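Local structure of (R)-S-adenosyl-L-methionine hydrolase (Thermus thermophilus, 2CW5) at residues Pro60-Leu66 against Arg85-Val89; Trp100-Pro105 against Val160-Arg165. The protein catalyses the hydrolysis of S-adenosyl-L-methionine to adenosine and L-methionine and works as a homotrimer, with no chlorinase or fluorinase activity. Residues are numbered along the deposited sequence.

Contact 1: residues Pro60-Leu66 against Arg85-Val89; sequences PEGAVVL and RWTYV
Two neighbouring parallel strands, 64-66 and 87-89, run 4.6 Å apart at an angle of 22°, and a turn leads into the first. Pro60-Ala63 is a type II beta turn, closed by Ala63 N to Pro60 O at 3.1 Å, with Gly62 at phi 75°, psi 4° in its third position. The register pairs Val64 with Thr87, Val65 with Tyr88 and Leu66 with Val89, CA-CA 4.7-4.8 Å.

Backbone polarity is met in order. Gly62 N donates to Arg85 O (2.8 Å, 140° at the hydrogen), Thr87 N to Ala63 O (2.9 Å), Val65 N to Thr87 O (2.6 Å) and Val89 N to Val65 O (2.9 Å). This staggered pattern, with Val65 using both N and O, defines a parallel pair. The backbone of Val64 bonds to Pro3 and Tyr5 and that of Leu66 to Tyr5 and Leu7, so 64-66 is an inner strand of the mixed sheet. Tyr88 OH and Trp86 N both reach Asp103, while Trp86 NE1 donates to Leu59 O. Trp86 (chi1 m, chi2 -78°) brings CD1 4.1 Å from Ala63 CB.

On one sheet face Val64, Leu66, Thr87 and Val89 meet, with Leu66 CD1 3.8 Å from Val89 CG1, beneath helix 133-147. On the other, Val65 CB lies 3.9 Å from CD1 of Tyr88 (chi1 m). Glu61 OE1 forms a salt bridge with Arg85 NE (3.3 Å); Arg85 NH1 hydrogen-bonds Leu102 O. The salt bridge thus lies at the exposed end, where the turn meets Arg85, while the strands are joined by main-chain hydrogen bonds and apolar side chains.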
# COMPACT_ATOMS: atom_id res chain seq x y z
N PRO C 60 -22.26 -1.17 3.80
CA PRO C 60 -23.56 -1.56 3.27
C PRO C 60 -24.00 -2.92 3.80
O PRO C 60 -23.19 -3.84 3.93
CB PRO C 60 -23.32 -1.60 1.76
CG PRO C 60 -22.31 -0.53 1.56
CD PRO C 60 -21.35 -0.77 2.71
N GLU C 61 -25.29 -3.03 4.12
CA GLU C 61 -25.86 -4.26 4.63
C GLU C 61 -25.61 -5.38 3.61
O GLU C 61 -25.68 -5.15 2.41
CB GLU C 61 -27.37 -4.09 4.80
CG GLU C 61 -27.97 -4.83 5.98
CD GLU C 61 -27.69 -4.13 7.30
OE1 GLU C 61 -28.23 -4.57 8.33
OE2 GLU C 61 -26.93 -3.14 7.29
N GLY C 62 -25.33 -6.58 4.10
CA GLY C 62 -25.09 -7.69 3.19
C GLY C 62 -23.75 -7.68 2.48
O GLY C 62 -23.49 -8.52 1.62
N ALA C 63 -22.89 -6.72 2.81
CA ALA C 63 -21.58 -6.67 2.18
C ALA C 63 -20.80 -7.92 2.60
O ALA C 63 -21.05 -8.49 3.67
CB ALA C 63 -20.83 -5.42 2.61
N VAL C 64 -19.85 -8.34 1.77
CA VAL C 64 -19.02 -9.50 2.06
C VAL C 64 -17.71 -9.00 2.65
O VAL C 64 -16.94 -8.31 1.98
CB VAL C 64 -18.70 -10.30 0.78
CG1 VAL C 64 -17.69 -11.41 1.08
CG2 VAL C 64 -19.98 -10.89 0.20
N VAL C 65 -17.46 -9.33 3.91
CA VAL C 65 -16.24 -8.91 4.59
C VAL C 65 -15.21 -10.04 4.53
O VAL C 65 -15.33 -11.04 5.24
CB VAL C 65 -16.50 -8.56 6.07
CG1 VAL C 65 -15.21 -8.05 6.72
CG2 VAL C 65 -17.60 -7.53 6.17
N LEU C 66 -14.23 -9.87 3.64
CA LEU C 66 -13.16 -10.83 3.46
C LEU C 66 -11.99 -10.37 4.31
O LEU C 66 -11.44 -9.29 4.09
CB LEU C 66 -12.76 -10.88 1.98
CG LEU C 66 -11.52 -11.70 1.59
CD1 LEU C 66 -11.72 -13.15 2.00
CD2 LEU C 66 -11.31 -11.60 0.08
N ARG C 85 -26.06 -9.92 9.35
CA ARG C 85 -26.54 -8.78 8.57
C ARG C 85 -25.48 -8.54 7.50
O ARG C 85 -25.77 -8.04 6.41
CB ARG C 85 -26.68 -7.52 9.44
CG ARG C 85 -27.71 -7.63 10.55
CD ARG C 85 -28.31 -6.26 10.89
NE ARG C 85 -27.32 -5.31 11.40
CZ ARG C 85 -26.78 -5.36 12.61
NH1 ARG C 85 -27.11 -6.32 13.46
NH2 ARG C 85 -25.90 -4.44 12.98
N TRP C 86 -24.24 -8.86 7.84
CA TRP C 86 -23.12 -8.75 6.91
C TRP C 86 -22.60 -10.18 6.77
O TRP C 86 -22.93 -11.04 7.59
CB TRP C 86 -22.02 -7.85 7.47
CG TRP C 86 -22.40 -6.39 7.50
CD1 TRP C 86 -22.40 -5.52 6.45
CD2 TRP C 86 -22.86 -5.66 8.64
NE1 TRP C 86 -22.84 -4.28 6.86
CE2 TRP C 86 -23.14 -4.34 8.20
CE3 TRP C 86 -23.08 -5.98 9.98
CZ2 TRP C 86 -23.62 -3.35 9.06
CZ3 TRP C 86 -23.56 -4.99 10.84
CH2 TRP C 86 -23.83 -3.69 10.37
N THR C 87 -21.81 -10.43 5.74
CA THR C 87 -21.27 -11.77 5.52
C THR C 87 -19.77 -11.73 5.78
O THR C 87 -19.09 -10.77 5.40
CB THR C 87 -21.57 -12.22 4.08
OG1 THR C 87 -22.99 -12.34 3.92
CG2 THR C 87 -20.91 -13.58 3.79
N TYR C 88 -19.27 -12.77 6.43
CA TYR C 88 -17.85 -12.81 6.78
C TYR C 88 -17.16 -14.01 6.16
O TYR C 88 -17.71 -15.11 6.14
CB TYR C 88 -17.71 -12.86 8.30
CG TYR C 88 -18.49 -11.78 9.00
CD1 TYR C 88 -17.97 -10.49 9.14
CD2 TYR C 88 -19.78 -12.02 9.48
CE1 TYR C 88 -18.72 -9.47 9.72
CE2 TYR C 88 -20.54 -11.01 10.06
CZ TYR C 88 -20.01 -9.73 10.18
OH TYR C 88 -20.76 -8.71 10.72
N VAL C 89 -15.96 -13.79 5.65
CA VAL C 89 -15.17 -14.85 5.03
C VAL C 89 -13.74 -14.73 5.54
O VAL C 89 -13.08 -13.72 5.33
CB VAL C 89 -15.18 -14.74 3.50
CG1 VAL C 89 -14.29 -15.82 2.88
CG2 VAL C 89 -16.60 -14.86 2.98

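Contact 2: residues Trp100-Pro105 against Val160-Arg165; sequences WLLDPP and VETLAR
Segment 160-165 follows strand 157-158 and packs against Trp100-Pro105 through side chains and water, with no direct hydrogen bond between the two. It starts as a 3-10 turn over 160-162, tied by Leu163 N to Val160 O at 3.0 Å, and becomes extended from Leu163 (phi -65°, psi 143°) to Arg165. The facing segment leaves a weakly bonded helical turn at Trp100-Leu102 and ends in extended Pro104-Pro105. The nearest CA pairs are Pro105-Val160 (6.8 Å) and Trp100-Arg165 (9.1 Å).

Val160 (chi1 m) directs its side chain at Pro105, CG1 standing 3.7 Å from Pro105 O and 4.4 Å from Pro105 CB. After Glu161 and Thr162, Leu163 (m, t) sets CD1 against two apolar partners, 3.7 Å from Trp100 CH2 and 3.9 Å from Pro105 CG. Trp100 and Pro105 also touch Ala82 of strand 79-83, which places segment 100-105 against the antiparallel part of the N-terminal domain's mixed sheet, where strands 79-83, 107-110 and 157-158 lie side by side. Ala164 turns its CB away but places its O at the edge of the Trp100 ring, 3.6 Å from CZ3; its N bonds to Asp92 OD1. Arg165 (m, t, t) reaches back with Trp100 CE3 over one face of its guanidinium, and its NH2 lies 3.9 Å from Trp100 CB. That NH2 donates to two waters: one (3.1 Å) donates in turn to Trp100 O at 2.7 Å, the other, weakly held at 3.4 Å from NH2, to Pro105 O at 2.9 Å.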
# COMPACT_ATOMS: atom_id res chain seq x y z
N TRP C 100 -18.64 -9.55 15.43
CA TRP C 100 -19.77 -10.38 15.81
C TRP C 100 -20.56 -9.86 17.02
O TRP C 100 -21.67 -10.32 17.27
CB TRP C 100 -19.30 -11.83 16.02
CG TRP C 100 -18.94 -12.49 14.71
CD1 TRP C 100 -19.35 -12.10 13.46
CD2 TRP C 100 -18.16 -13.67 14.52
NE1 TRP C 100 -18.88 -12.97 12.51
CE2 TRP C 100 -18.15 -13.95 13.13
CE3 TRP C 100 -17.47 -14.53 15.39
CZ2 TRP C 100 -17.47 -15.04 12.59
CZ3 TRP C 100 -16.80 -15.62 14.85
CH2 TRP C 100 -16.80 -15.87 13.46
N LEU C 101 -19.99 -8.90 17.75
CA LEU C 101 -20.71 -8.31 18.87
C LEU C 101 -21.73 -7.35 18.27
O LEU C 101 -22.78 -7.08 18.86
CB LEU C 101 -19.77 -7.52 19.79
CG LEU C 101 -18.84 -8.31 20.70
CD1 LEU C 101 -17.92 -7.35 21.46
CD2 LEU C 101 -19.67 -9.15 21.67
N LEU C 102 -21.41 -6.83 17.09
CA LEU C 102 -22.30 -5.90 16.41
C LEU C 102 -23.28 -6.68 15.53
O LEU C 102 -24.40 -6.22 15.27
CB LEU C 102 -21.49 -4.95 15.52
CG LEU C 102 -20.37 -4.13 16.18
CD1 LEU C 102 -19.61 -3.36 15.11
CD2 LEU C 102 -20.96 -3.17 17.21
N ASP C 103 -22.85 -7.86 15.09
CA ASP C 103 -23.65 -8.71 14.20
C ASP C 103 -23.33 -10.20 14.38
O ASP C 103 -22.50 -10.76 13.65
CB ASP C 103 -23.39 -8.26 12.75
CG ASP C 103 -24.01 -9.18 11.72
OD1 ASP C 103 -25.16 -9.63 11.92
OD2 ASP C 103 -23.35 -9.45 10.69
N PRO C 104 -23.97 -10.85 15.36
CA PRO C 104 -23.78 -12.28 15.65
C PRO C 104 -24.27 -13.12 14.47
O PRO C 104 -25.43 -13.02 14.08
CB PRO C 104 -24.64 -12.49 16.90
CG PRO C 104 -24.66 -11.15 17.54
CD PRO C 104 -24.82 -10.22 16.38
N PRO C 105 -23.39 -13.95 13.90
CA PRO C 105 -23.82 -14.77 12.76
C PRO C 105 -24.91 -15.78 13.10
O PRO C 105 -24.99 -16.28 14.23
CB PRO C 105 -22.52 -15.44 12.31
CG PRO C 105 -21.74 -15.54 13.58
CD PRO C 105 -21.98 -14.20 14.23
N VAL C 160 -22.95 -22.34 14.48
CA VAL C 160 -22.28 -21.09 14.81
C VAL C 160 -21.65 -21.14 16.18
O VAL C 160 -20.68 -20.43 16.46
CB VAL C 160 -23.26 -19.88 14.77
CG1 VAL C 160 -23.65 -19.58 13.34
CG2 VAL C 160 -24.49 -20.17 15.62
N GLU C 161 -22.19 -21.98 17.06
CA GLU C 161 -21.64 -22.09 18.40
C GLU C 161 -20.23 -22.68 18.38
O GLU C 161 -19.48 -22.54 19.35
CB GLU C 161 -22.55 -22.93 19.31
CG GLU C 161 -22.90 -24.32 18.80
CD GLU C 161 -24.18 -24.35 17.97
OE1 GLU C 161 -24.77 -25.44 17.85
OE2 GLU C 161 -24.58 -23.29 17.44
N THR C 162 -19.86 -23.32 17.27
CA THR C 162 -18.52 -23.91 17.16
C THR C 162 -17.48 -22.89 16.69
O THR C 162 -16.28 -23.16 16.71
CB THR C 162 -18.51 -25.11 16.18
OG1 THR C 162 -18.71 -24.65 14.84
CG2 THR C 162 -19.60 -26.11 16.55
N LEU C 163 -17.94 -21.71 16.26
CA LEU C 163 -17.01 -20.67 15.80
C LEU C 163 -16.11 -20.19 16.94
O LEU C 163 -16.54 -20.09 18.08
CB LEU C 163 -17.79 -19.49 15.21
CG LEU C 163 -18.54 -19.80 13.91
CD1 LEU C 163 -19.35 -18.58 13.47
CD2 LEU C 163 -17.56 -20.20 12.82
N ALA C 164 -14.86 -19.90 16.62
CA ALA C 164 -13.90 -19.45 17.62
C ALA C 164 -14.04 -17.96 17.93
O ALA C 164 -14.41 -17.16 17.07
CB ALA C 164 -12.49 -19.75 17.16
N ARG C 165 -13.75 -17.59 19.17
CA ARG C 165 -13.82 -16.20 19.59
C ARG C 165 -12.64 -15.90 20.50
O ARG C 165 -12.19 -16.77 21.24
CB ARG C 165 -15.14 -15.91 20.34
CG ARG C 165 -16.36 -15.66 19.44
CD ARG C 165 -17.60 -15.34 20.28
NE ARG C 165 -18.73 -14.81 19.51
CZ ARG C 165 -19.47 -15.52 18.66
NH1 ARG C 165 -19.22 -16.80 18.45
NH2 ARG C 165 -20.48 -14.93 18.03
O HOH W 1 -21.50 -12.29 19.18
O HOH W 2 -23.24 -16.39 16.60

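In the fold
Contact 1 closes before contact 2 opens, and the short connection from strand 87-89 to helix 99-102 links them; their centres lie 13 Å apart. They also touch directly through residues of 100-105: Asp103 OD1 is 2.7 Å from Arg85 N and Asp103 OD2 is 2.7 Å from Tyr88 OH, both probable hydrogen bonds. Trp100 NE1 lies 3.3 Å from Tyr88 CD2, the two rings meeting edge-to-face. Neither contact is touched by another subunit of the trimer. Both stand back from residues important for activity by similarity: between side chains, Leu66 is about 9 Å from His133 and about 10 Å from Asp70, and Ala164 about 11 Å from Asp70.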